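Local coordinates for protein catechol 1,2 dioxygenase (PDB 2XSU) that probably cleaves the ring of catechol between its two hydroxyl-bearing carbons with O2, giving cis,cis-muconate, and uses a bound ferric iron, at residues 135-140 with 285-290. The protein carries 1 engineered substitution. Sequence-based numbering, arbitrary orientation.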
loop_
_atom_site.group_PDB
_atom_site.type_symbol
_atom_site.label_atom_id
_atom_site.label_comp_id
_atom_site.label_asym_id
_atom_site.label_seq_id
_atom_site.Cartn_x
_atom_site.Cartn_y
_atom_site.Cartn_z
ATOM N N ASP A 135 33.847 -14.732 12.047
ATOM C CA ASP A 135 34.457 -15.961 11.507
ATOM C C ASP A 135 34.509 -15.927 9.979
ATOM O O ASP A 135 33.567 -15.451 9.313
ATOM C CB ASP A 135 33.671 -17.221 11.906
ATOM C CG ASP A 135 33.745 -17.537 13.391
ATOM O OD1 ASP A 135 34.656 -17.046 14.085
ATOM O OD2 ASP A 135 32.903 -18.339 13.836
ATOM N N THR A 136 35.618 -16.424 9.440
ATOM C CA THR A 136 35.723 -16.718 8.016
ATOM C C THR A 136 34.879 -17.962 7.684
ATOM O O THR A 136 34.801 -18.917 8.467
ATOM C CB THR A 136 37.195 -17.003 7.655
ATOM O OG1 THR A 136 37.952 -15.805 7.828
ATOM C CG2 THR A 136 37.322 -17.432 6.227
ATOM N N LEU A 137 34.187 -17.915 6.540
ATOM C CA LEU A 137 33.387 -19.040 6.041
ATOM C C LEU A 137 33.775 -19.336 4.604
ATOM O O LEU A 137 33.824 -18.418 3.785
ATOM C CB LEU A 137 31.885 -18.681 6.076
ATOM C CG LEU A 137 30.934 -19.644 5.367
ATOM C CD1 LEU A 137 30.914 -21.031 6.016
ATOM C CD2 LEU A 137 29.521 -19.038 5.383
ATOM N N ILE A 138 34.046 -20.607 4.312
ATOM C CA ILE A 138 34.134 -21.089 2.932
ATOM C C ILE A 138 32.873 -21.885 2.620
ATOM O O ILE A 138 32.484 -22.810 3.387
ATOM C CB ILE A 138 35.367 -21.985 2.725
ATOM C CG1 ILE A 138 36.626 -21.110 2.796
ATOM C CG2 ILE A 138 35.238 -22.765 1.393
ATOM C CD1 ILE A 138 37.971 -21.862 2.782
ATOM N N ILE A 139 32.224 -21.519 1.514
ATOM C CA ILE A 139 31.090 -22.264 0.993
ATOM C C ILE A 139 31.517 -22.891 -0.298
ATOM O O ILE A 139 32.106 -22.211 -1.157
ATOM C CB ILE A 139 29.885 -21.344 0.634
ATOM C CG1 ILE A 139 29.553 -20.434 1.812
ATOM C CG2 ILE A 139 28.696 -22.168 0.195
ATOM C CD1 ILE A 139 28.553 -19.320 1.446
ATOM N N GLU A 140 31.239 -24.175 -0.472
ATOM C CA GLU A 140 31.482 -24.791 -1.776
ATOM C C GLU A 140 30.482 -25.851 -2.147
ATOM O O GLU A 140 29.779 -26.394 -1.277
ATOM C CB GLU A 140 32.911 -25.276 -1.956
ATOM C CG GLU A 140 33.326 -26.451 -1.157
ATOM C CD GLU A 140 34.867 -26.623 -1.172
ATOM O OE1 GLU A 140 35.409 -27.171 -0.220
ATOM O OE2 GLU A 140 35.541 -26.198 -2.129
ATOM N N LYS A 285 35.144 -21.713 9.218
ATOM C CA LYS A 285 33.975 -22.552 9.091
ATOM C C LYS A 285 33.831 -22.951 7.653
ATOM O O LYS A 285 34.208 -22.170 6.751
ATOM C CB LYS A 285 32.727 -21.785 9.541
ATOM C CG LYS A 285 32.790 -21.296 10.993
ATOM C CD LYS A 285 32.415 -22.369 11.972
ATOM C CE LYS A 285 32.099 -21.734 13.308
ATOM N NZ LYS A 285 33.340 -21.265 13.994
ATOM N N HIS A 286 33.304 -24.147 7.447
ATOM C CA HIS A 286 33.097 -24.684 6.107
ATOM C C HIS A 286 31.693 -25.246 5.889
ATOM O O HIS A 286 31.207 -26.070 6.672
ATOM C CB HIS A 286 34.143 -25.768 5.802
ATOM C CG HIS A 286 34.077 -26.277 4.401
ATOM N ND1 HIS A 286 33.165 -27.224 3.995
ATOM C CD2 HIS A 286 34.816 -25.967 3.305
ATOM C CE1 HIS A 286 33.340 -27.479 2.708
ATOM N NE2 HIS A 286 34.352 -26.744 2.273
ATOM N N ILE A 287 31.048 -24.819 4.799
ATOM C CA ILE A 287 29.727 -25.337 4.429
ATOM C C ILE A 287 29.768 -25.899 3.023
ATOM O O ILE A 287 30.315 -25.260 2.103
ATOM C CB ILE A 287 28.650 -24.233 4.553
ATOM C CG1 ILE A 287 28.399 -23.968 6.040
ATOM C CG2 ILE A 287 27.358 -24.636 3.800
ATOM C CD1 ILE A 287 27.500 -22.796 6.329
ATOM N N THR A 288 29.236 -27.118 2.870
ATOM C CA THR A 288 28.982 -27.705 1.567
ATOM C C THR A 288 27.523 -27.488 1.210
ATOM O O THR A 288 26.618 -27.869 1.980
ATOM C CB THR A 288 29.306 -29.238 1.541
ATOM O OG1 THR A 288 30.689 -29.434 1.878
ATOM C CG2 THR A 288 29.034 -29.859 0.150
ATOM N N PHE A 289 27.291 -26.870 0.056
ATOM C CA PHE A 289 25.949 -26.751 -0.470
ATOM C C PHE A 289 25.940 -27.073 -1.979
ATOM O O PHE A 289 26.265 -26.215 -2.831
ATOM C CB PHE A 289 25.390 -25.354 -0.164
ATOM C CG PHE A 289 23.927 -25.189 -0.524
ATOM C CD1 PHE A 289 22.941 -25.853 0.206
ATOM C CD2 PHE A 289 23.546 -24.339 -1.577
ATOM C CE1 PHE A 289 21.572 -25.687 -0.119
ATOM C CE2 PHE A 289 22.189 -24.180 -1.918
ATOM C CZ PHE A 289 21.208 -24.859 -1.184
ATOM N N ASN A 290 25.598 -28.322 -2.289
ATOM C CA ASN A 290 25.429 -28.766 -3.670
ATOM C C ASN A 290 24.059 -28.381 -4.179
ATOM O O ASN A 290 23.085 -28.244 -3.394
ATOM C CB ASN A 290 25.653 -30.283 -3.784
ATOM C CG ASN A 290 27.005 -30.691 -3.282
ATOM O OD1 ASN A 290 28.022 -30.053 -3.608
ATOM N ND2 ASN A 290 27.040 -31.728 -2.450
#
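His286 reaches from its strand to the neighbouring one and points NE2 at Glu140, donating to OE1 over 2.7 Å in a nearly straight bond. OE1 and CD of Glu140 sit at the ring edge close to its plane, while the carboxylate plane is turned 62° from the ring, and OE1 is met on its anti side, somewhat out of the carboxylate plane. Glu140 gets there with CG wedged between its backbone N and carbonyl carbon (chi1 70°). OE1 also takes a salt bridge from Arg278, so two donors grip one oxygen; the added positive charge would tend to lower the carboxylate's pKa. On this same face of the sheet, CG2 of Ile138 packs against CD2 of His286 at 3.8 Å, and the Ile138 carbonyl oxygen sits over one face of the ring.

Residues 136-140 and 285-288 are adjacent parallel strands in the beta-sandwich core of the intradiol dioxygenase fold, flanked by strand 190-196 beside the first and strand 263-269 beside the second. Backbone bonds alternate along the pair, from Lys285 N to Thr136 O (2.9 Å) through to Phe289 N on Glu140 O.

On the other face Leu137, Ile139 and Ile287 are apolar neighbours: CD1 of Leu137 lies 3.9 Å from CD1 of Ile287, the two side chains crossing at a slant, and Phe242 of strand 238-244 covers both Ile287 and Ile139. The Ile287 side chain lies about 9 Å from that of the iron ligand His225. At the start of the pair Lys285, bent at chi2 and chi4, brings NZ to 3.0 Å from Asp135 OD2, approaching from above the carboxylate plane; its stronger partner is Asp268, on strand 263-269.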